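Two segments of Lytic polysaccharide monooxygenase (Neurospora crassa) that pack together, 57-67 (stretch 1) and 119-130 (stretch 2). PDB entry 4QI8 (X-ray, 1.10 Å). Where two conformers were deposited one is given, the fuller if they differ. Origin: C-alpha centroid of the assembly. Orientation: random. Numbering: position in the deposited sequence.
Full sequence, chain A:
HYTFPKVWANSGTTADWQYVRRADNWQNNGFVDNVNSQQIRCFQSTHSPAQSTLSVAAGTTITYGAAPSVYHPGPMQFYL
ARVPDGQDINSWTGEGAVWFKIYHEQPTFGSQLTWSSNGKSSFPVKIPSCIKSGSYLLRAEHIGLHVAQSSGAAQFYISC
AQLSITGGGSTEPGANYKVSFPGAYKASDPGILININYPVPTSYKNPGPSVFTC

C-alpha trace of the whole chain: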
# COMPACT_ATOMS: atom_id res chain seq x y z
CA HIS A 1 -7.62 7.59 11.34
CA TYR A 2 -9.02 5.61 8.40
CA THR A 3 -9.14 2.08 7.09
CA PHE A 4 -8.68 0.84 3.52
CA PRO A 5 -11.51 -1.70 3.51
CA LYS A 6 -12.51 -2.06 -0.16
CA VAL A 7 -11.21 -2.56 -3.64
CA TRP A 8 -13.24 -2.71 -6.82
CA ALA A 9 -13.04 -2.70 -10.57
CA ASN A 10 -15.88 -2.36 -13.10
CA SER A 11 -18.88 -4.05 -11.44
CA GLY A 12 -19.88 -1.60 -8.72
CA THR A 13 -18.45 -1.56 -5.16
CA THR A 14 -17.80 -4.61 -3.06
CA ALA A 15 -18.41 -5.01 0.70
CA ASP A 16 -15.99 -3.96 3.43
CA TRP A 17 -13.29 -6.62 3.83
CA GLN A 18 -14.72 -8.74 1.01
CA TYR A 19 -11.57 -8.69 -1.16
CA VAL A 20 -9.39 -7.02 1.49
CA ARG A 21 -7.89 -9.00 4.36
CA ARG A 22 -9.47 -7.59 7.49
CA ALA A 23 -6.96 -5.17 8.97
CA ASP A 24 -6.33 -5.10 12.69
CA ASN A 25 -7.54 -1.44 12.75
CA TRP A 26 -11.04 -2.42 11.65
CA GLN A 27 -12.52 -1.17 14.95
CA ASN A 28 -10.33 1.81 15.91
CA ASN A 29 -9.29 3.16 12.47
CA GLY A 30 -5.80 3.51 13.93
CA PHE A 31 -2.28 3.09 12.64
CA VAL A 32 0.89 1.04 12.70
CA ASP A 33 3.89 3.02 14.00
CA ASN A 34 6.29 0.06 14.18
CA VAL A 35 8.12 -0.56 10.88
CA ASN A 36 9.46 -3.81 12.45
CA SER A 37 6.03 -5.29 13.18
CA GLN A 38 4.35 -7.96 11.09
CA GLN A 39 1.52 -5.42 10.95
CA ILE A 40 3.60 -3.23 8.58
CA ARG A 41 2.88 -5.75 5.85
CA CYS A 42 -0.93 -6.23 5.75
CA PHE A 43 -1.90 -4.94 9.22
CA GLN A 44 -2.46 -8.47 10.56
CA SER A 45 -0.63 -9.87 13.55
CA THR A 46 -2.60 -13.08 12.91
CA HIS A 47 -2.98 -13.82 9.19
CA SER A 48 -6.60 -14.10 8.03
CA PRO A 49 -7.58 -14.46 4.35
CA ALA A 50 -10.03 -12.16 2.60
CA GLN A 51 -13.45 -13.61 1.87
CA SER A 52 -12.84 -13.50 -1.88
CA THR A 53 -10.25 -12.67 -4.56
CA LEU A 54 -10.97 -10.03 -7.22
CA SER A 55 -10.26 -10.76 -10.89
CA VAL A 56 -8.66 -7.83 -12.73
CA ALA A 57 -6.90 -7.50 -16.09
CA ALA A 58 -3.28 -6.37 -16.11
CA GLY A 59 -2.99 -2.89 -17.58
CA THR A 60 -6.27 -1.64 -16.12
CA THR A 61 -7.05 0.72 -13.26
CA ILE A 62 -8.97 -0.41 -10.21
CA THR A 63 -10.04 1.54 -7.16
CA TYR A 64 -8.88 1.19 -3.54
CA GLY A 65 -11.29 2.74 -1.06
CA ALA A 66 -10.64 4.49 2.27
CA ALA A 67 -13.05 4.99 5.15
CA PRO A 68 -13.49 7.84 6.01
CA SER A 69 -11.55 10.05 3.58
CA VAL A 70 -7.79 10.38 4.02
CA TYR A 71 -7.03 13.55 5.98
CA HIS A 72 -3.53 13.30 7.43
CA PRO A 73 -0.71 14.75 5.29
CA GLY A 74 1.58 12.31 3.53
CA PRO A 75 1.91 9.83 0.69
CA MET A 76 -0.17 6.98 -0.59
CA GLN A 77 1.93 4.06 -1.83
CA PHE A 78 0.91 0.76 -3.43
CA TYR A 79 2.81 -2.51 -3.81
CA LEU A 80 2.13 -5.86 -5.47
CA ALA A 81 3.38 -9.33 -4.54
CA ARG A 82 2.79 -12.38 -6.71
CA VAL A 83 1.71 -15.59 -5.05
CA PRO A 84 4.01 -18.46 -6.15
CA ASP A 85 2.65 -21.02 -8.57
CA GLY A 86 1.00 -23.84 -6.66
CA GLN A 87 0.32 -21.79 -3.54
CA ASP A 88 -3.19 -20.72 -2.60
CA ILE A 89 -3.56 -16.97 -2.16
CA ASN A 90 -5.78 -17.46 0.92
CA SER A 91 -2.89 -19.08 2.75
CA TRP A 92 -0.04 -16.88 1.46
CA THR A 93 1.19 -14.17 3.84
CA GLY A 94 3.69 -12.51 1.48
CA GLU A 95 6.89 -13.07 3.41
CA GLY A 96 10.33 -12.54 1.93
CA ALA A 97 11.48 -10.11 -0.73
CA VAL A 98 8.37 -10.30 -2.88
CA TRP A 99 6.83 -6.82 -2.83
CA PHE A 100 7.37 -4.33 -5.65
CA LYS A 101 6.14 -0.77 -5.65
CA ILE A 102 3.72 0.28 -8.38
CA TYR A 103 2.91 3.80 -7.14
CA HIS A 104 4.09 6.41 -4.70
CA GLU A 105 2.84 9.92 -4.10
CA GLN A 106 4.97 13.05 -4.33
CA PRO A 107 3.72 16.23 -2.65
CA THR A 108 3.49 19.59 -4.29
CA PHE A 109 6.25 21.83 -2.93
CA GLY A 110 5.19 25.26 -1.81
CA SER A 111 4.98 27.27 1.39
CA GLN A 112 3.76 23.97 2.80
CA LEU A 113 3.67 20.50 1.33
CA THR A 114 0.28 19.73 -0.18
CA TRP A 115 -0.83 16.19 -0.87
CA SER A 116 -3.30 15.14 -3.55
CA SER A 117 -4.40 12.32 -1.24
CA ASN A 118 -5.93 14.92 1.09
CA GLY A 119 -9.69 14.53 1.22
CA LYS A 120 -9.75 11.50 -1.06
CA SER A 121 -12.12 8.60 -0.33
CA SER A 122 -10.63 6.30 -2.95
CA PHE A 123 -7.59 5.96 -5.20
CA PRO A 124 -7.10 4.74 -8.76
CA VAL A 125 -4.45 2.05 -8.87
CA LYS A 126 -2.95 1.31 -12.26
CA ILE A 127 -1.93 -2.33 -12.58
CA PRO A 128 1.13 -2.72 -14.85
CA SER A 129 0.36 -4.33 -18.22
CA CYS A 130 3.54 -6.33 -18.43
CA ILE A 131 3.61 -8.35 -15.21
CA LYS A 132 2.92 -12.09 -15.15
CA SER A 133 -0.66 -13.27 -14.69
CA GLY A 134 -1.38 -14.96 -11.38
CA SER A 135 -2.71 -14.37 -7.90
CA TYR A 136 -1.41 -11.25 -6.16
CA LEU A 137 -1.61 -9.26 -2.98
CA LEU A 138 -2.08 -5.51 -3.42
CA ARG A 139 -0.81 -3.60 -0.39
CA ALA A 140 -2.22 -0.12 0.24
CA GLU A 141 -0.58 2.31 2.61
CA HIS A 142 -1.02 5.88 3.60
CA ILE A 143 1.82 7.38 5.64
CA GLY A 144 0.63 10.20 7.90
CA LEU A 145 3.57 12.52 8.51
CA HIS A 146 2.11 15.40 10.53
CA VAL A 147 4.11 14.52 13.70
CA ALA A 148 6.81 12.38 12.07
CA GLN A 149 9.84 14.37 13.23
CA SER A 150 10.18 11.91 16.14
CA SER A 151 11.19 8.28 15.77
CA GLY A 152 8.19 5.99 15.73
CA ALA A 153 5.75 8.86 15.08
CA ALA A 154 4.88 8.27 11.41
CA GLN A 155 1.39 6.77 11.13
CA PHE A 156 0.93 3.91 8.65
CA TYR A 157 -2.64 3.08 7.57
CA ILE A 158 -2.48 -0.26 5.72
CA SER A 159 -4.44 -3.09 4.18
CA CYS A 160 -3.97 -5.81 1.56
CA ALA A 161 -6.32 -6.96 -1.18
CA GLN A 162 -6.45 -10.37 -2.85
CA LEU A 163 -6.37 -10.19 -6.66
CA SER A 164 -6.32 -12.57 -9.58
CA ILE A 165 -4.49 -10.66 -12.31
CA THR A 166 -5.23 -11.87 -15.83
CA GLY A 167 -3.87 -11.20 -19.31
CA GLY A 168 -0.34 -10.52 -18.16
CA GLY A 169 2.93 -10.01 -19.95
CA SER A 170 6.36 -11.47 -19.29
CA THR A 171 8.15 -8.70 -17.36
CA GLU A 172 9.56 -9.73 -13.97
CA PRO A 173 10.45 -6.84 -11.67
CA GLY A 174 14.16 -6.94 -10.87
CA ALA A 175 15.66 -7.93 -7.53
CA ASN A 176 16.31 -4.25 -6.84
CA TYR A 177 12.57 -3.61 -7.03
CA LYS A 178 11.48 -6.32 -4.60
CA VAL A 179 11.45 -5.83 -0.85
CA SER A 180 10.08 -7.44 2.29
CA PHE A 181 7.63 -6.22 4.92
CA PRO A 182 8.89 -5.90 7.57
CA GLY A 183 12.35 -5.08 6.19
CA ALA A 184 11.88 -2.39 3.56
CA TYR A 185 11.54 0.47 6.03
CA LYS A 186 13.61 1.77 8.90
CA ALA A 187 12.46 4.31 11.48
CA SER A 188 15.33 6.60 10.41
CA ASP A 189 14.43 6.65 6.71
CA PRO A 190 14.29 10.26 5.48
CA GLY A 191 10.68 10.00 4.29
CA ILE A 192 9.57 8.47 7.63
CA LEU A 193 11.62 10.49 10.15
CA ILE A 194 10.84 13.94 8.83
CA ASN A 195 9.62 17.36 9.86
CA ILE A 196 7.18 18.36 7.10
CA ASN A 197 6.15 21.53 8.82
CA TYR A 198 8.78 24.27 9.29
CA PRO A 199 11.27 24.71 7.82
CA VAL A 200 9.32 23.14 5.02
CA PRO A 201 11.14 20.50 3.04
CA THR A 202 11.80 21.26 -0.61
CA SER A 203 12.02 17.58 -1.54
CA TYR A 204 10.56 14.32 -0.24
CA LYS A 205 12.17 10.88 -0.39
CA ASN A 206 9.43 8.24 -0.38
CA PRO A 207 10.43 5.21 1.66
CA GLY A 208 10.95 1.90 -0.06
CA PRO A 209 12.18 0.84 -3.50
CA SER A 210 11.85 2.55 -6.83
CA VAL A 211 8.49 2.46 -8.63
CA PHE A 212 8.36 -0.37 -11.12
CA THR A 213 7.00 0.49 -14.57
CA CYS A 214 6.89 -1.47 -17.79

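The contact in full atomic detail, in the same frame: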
# COMPACT_ATOMS: atom_id res chain seq x y z
N ALA A 57 -7.85 -7.39 -14.98
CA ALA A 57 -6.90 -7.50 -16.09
C ALA A 57 -5.68 -6.61 -15.86
O ALA A 57 -5.81 -5.44 -15.47
CB ALA A 57 -7.58 -7.14 -17.39
N ALA A 58 -4.50 -7.16 -16.10
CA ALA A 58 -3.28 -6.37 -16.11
C ALA A 58 -3.46 -5.22 -17.09
O ALA A 58 -4.08 -5.38 -18.15
CB ALA A 58 -2.10 -7.23 -16.51
N GLY A 59 -2.94 -4.06 -16.72
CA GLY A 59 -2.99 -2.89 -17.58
C GLY A 59 -4.20 -2.01 -17.34
O GLY A 59 -4.33 -0.96 -17.96
N THR A 60 -5.09 -2.43 -16.45
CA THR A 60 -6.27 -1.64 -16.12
C THR A 60 -6.10 -0.94 -14.77
O THR A 60 -5.14 -1.19 -14.05
CB THR A 60 -7.55 -2.49 -16.10
OG1 THR A 60 -7.51 -3.40 -15.00
CG2 THR A 60 -7.72 -3.26 -17.40
N THR A 61 -7.05 -0.06 -14.48
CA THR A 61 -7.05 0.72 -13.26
C THR A 61 -8.22 0.30 -12.41
O THR A 61 -9.37 0.33 -12.85
CB THR A 61 -7.22 2.21 -13.57
OG1 THR A 61 -6.10 2.67 -14.32
CG2 THR A 61 -7.32 3.02 -12.29
N ILE A 62 -7.93 -0.06 -11.17
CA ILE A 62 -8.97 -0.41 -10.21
C ILE A 62 -9.00 0.67 -9.14
O ILE A 62 -8.29 1.66 -9.22
CB ILE A 62 -8.74 -1.80 -9.62
CG1 ILE A 62 -7.41 -1.87 -8.87
CG2 ILE A 62 -8.76 -2.83 -10.74
CD1 ILE A 62 -7.14 -3.21 -8.21
N THR A 63 -9.85 0.49 -8.15
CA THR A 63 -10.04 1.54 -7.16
C THR A 63 -9.88 0.94 -5.77
O THR A 63 -10.49 -0.07 -5.47
CB THR A 63 -11.43 2.19 -7.32
OG1 THR A 63 -11.57 2.74 -8.64
CG2 THR A 63 -11.62 3.30 -6.31
N TYR A 64 -9.05 1.58 -4.94
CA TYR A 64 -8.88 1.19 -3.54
C TYR A 64 -9.57 2.26 -2.70
O TYR A 64 -9.26 3.44 -2.81
CB TYR A 64 -7.39 1.08 -3.17
CG TYR A 64 -7.06 -0.08 -2.27
CD1 TYR A 64 -7.64 -0.21 -1.01
CD2 TYR A 64 -6.15 -1.06 -2.65
CE1 TYR A 64 -7.33 -1.28 -0.18
CE2 TYR A 64 -5.84 -2.13 -1.82
CZ TYR A 64 -6.42 -2.24 -0.59
OH TYR A 64 -6.08 -3.29 0.22
N GLY A 65 -10.51 1.83 -1.87
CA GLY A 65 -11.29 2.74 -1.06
C GLY A 65 -10.74 2.93 0.34
O GLY A 65 -10.16 2.00 0.92
N ALA A 66 -10.94 4.13 0.88
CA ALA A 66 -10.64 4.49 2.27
C ALA A 66 -11.95 4.72 3.02
O ALA A 66 -12.98 5.01 2.41
CB ALA A 66 -9.82 5.77 2.32
N ALA A 67 -11.90 4.60 4.34
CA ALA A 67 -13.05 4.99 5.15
C ALA A 67 -12.57 5.55 6.49
O ALA A 67 -11.91 4.81 7.24
CB ALA A 67 -13.96 3.80 5.36
N GLY A 119 -8.27 14.48 1.48
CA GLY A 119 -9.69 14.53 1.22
C GLY A 119 -10.20 13.47 0.28
O GLY A 119 -11.39 13.46 -0.05
N LYS A 120 -9.33 12.56 -0.14
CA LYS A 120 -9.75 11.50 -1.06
C LYS A 120 -10.34 10.31 -0.32
O LYS A 120 -9.82 9.89 0.72
CB LYS A 120 -8.60 11.04 -1.95
CG LYS A 120 -8.01 12.13 -2.84
CD LYS A 120 -9.02 12.69 -3.84
CE LYS A 120 -8.33 13.55 -4.88
NZ LYS A 120 -7.73 14.80 -4.33
N SER A 121 -11.41 9.76 -0.88
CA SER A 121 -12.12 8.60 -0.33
C SER A 121 -11.77 7.32 -1.07
O SER A 121 -12.17 6.22 -0.67
CB SER A 121 -13.64 8.83 -0.44
OG SER A 121 -14.03 9.07 -1.78
N SER A 122 -11.05 7.45 -2.18
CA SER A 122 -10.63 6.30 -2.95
C SER A 122 -9.50 6.73 -3.89
O SER A 122 -9.30 7.92 -4.13
CB SER A 122 -11.80 5.69 -3.72
OG SER A 122 -12.30 6.59 -4.68
N PHE A 123 -8.79 5.73 -4.41
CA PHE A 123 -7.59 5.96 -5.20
C PHE A 123 -7.55 5.04 -6.40
O PHE A 123 -7.75 3.84 -6.26
CB PHE A 123 -6.35 5.73 -4.34
CG PHE A 123 -6.26 6.67 -3.20
CD1 PHE A 123 -6.81 6.36 -1.97
CD2 PHE A 123 -5.71 7.93 -3.38
CE1 PHE A 123 -6.77 7.27 -0.94
CE2 PHE A 123 -5.68 8.84 -2.35
CZ PHE A 123 -6.21 8.51 -1.14
N PRO A 124 -7.29 5.59 -7.59
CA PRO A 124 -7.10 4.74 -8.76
C PRO A 124 -5.72 4.11 -8.71
O PRO A 124 -4.73 4.80 -8.48
CB PRO A 124 -7.18 5.73 -9.92
CG PRO A 124 -6.68 7.00 -9.36
CD PRO A 124 -7.18 7.02 -7.93
N VAL A 125 -5.68 2.80 -8.91
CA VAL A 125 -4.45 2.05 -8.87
C VAL A 125 -4.25 1.41 -10.22
O VAL A 125 -5.02 0.54 -10.63
CB VAL A 125 -4.48 0.95 -7.78
CG1 VAL A 125 -3.17 0.21 -7.74
CG2 VAL A 125 -4.80 1.52 -6.41
N LYS A 126 -3.23 1.86 -10.94
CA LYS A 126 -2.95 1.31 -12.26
C LYS A 126 -2.08 0.06 -12.15
O LYS A 126 -0.95 0.11 -11.65
CB LYS A 126 -2.29 2.35 -13.17
CG LYS A 126 -2.07 1.87 -14.62
CD LYS A 126 -3.33 1.28 -15.30
CE LYS A 126 -4.02 2.25 -16.25
NZ LYS A 126 -5.32 1.70 -16.78
N ILE A 127 -2.63 -1.05 -12.60
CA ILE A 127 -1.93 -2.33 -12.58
C ILE A 127 -1.06 -2.43 -13.83
O ILE A 127 -1.57 -2.30 -14.95
CB ILE A 127 -2.94 -3.50 -12.57
CG1 ILE A 127 -3.91 -3.38 -11.38
CG2 ILE A 127 -2.22 -4.84 -12.55
CD1 ILE A 127 -3.27 -3.47 -9.99
N PRO A 128 0.26 -2.64 -13.68
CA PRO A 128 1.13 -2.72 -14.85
C PRO A 128 0.68 -3.77 -15.87
O PRO A 128 0.23 -4.84 -15.50
CB PRO A 128 2.48 -3.12 -14.26
CG PRO A 128 2.44 -2.56 -12.87
CD PRO A 128 1.03 -2.74 -12.42
N SER A 129 0.81 -3.44 -17.16
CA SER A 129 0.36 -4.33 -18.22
C SER A 129 1.25 -5.54 -18.38
O SER A 129 0.81 -6.59 -18.87
CB SER A 129 0.31 -3.57 -19.55
OG SER A 129 1.61 -3.16 -19.97
N CYS A 130 2.51 -5.40 -18.00
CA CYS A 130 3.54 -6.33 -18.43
C CYS A 130 3.84 -7.44 -17.43
O CYS A 130 4.59 -8.37 -17.76
CB CYS A 130 4.83 -5.57 -18.77
SG CYS A 130 5.52 -4.62 -17.37

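Antiparallel pairing of two strands is a general way for distant parts of a chain to be joined, and residues 57-67 and 119-130 of this lytic polysaccharide monooxygenase offer a compact example. No two residues that touch across the contact lie closer than 54 positions apart in sequence. The strand axes approach to 4.5 Å and their directions differ by 146°, so the pairing is antiparallel with a marked twist.

The backbone supplies the regular part of the adhesion. Ile62 and Val125 form one hydrogen-bonded pair, with Ile62 N donating to Val125 O at 3.0 Å and Val125 N to Ile62 O at 2.9 Å. Two residues along, Tyr64 and Phe123 repeat the pattern: Tyr64 N to Phe123 O is 2.9 Å and Phe123 N to Tyr64 O is 2.8 Å. Between them sits the non-hydrogen-bonded pair Thr63 and Pro124. A proline has no amide hydrogen to give, and toward the first stretch none is asked for at this position; instead Pro124 CA makes a CA-H...O contact with Ile62 O at 3.3 Å. The ladder extends at both ends, through Ala66 N to Ser121 O at 2.9 Å and Ile127 N to Thr60 O at 2.9 Å.

Before the strand, a type II turn runs from Ala57 to Thr60, tied by Thr60 N to Ala57 O at 3.2 Å and reinforced by Thr60 OG1 to the same Ala57 O at 2.7 Å. Gly59 occupies the position with positive phi, where a CB would be jammed against the preceding carbonyl and would also lie tight against Ser129 CB. From this turn Gly59 N reaches Ile127 O at 2.8 Å, a hydrogen bond left weak by its bent angle.

Alternation along the strands sorts the side chains onto two faces. Ile62, Tyr64, Phe123 and Val125 share the buried one. There Ile62 CG1 meets Val125 CB at 4.2 Å, while Tyr64 CB lies 4.2 Å from Val125 CG2, so the branched valine packs against both neighbours. Beyond the strand, Ile127 continues this apolar packing, its CD1 lying 4.3 Å from Ile62 CD1. Tyr64 joins through the base of its side chain; its end leads away, and its hydroxyl is hydrogen-bonded elsewhere in the structure.

The other face, carrying Thr61, Thr63, Ser122, Pro124 and Lys126, is more open and its residues are smaller or polar. Each threonine brings its methyl to a neighbour: Thr61 CG2 lies 3.6 Å from Pro124 CB, and Thr63 CG2 3.5 Å from Ser122 CB. Lys126 is exposed, yet its chain folds back toward the first stretch, bringing Lys126 NZ within hydrogen-bonding distance of Gly59 O at 3.1 Å. Its aliphatic part passes the backbone on the way, with Lys126 CD 3.3 Å from Thr60 O.

Together the two stretches bury 786 Å², summed over both sides. Hydrogen bonds fix the register, and the contrasting faces put apolar side chains inward.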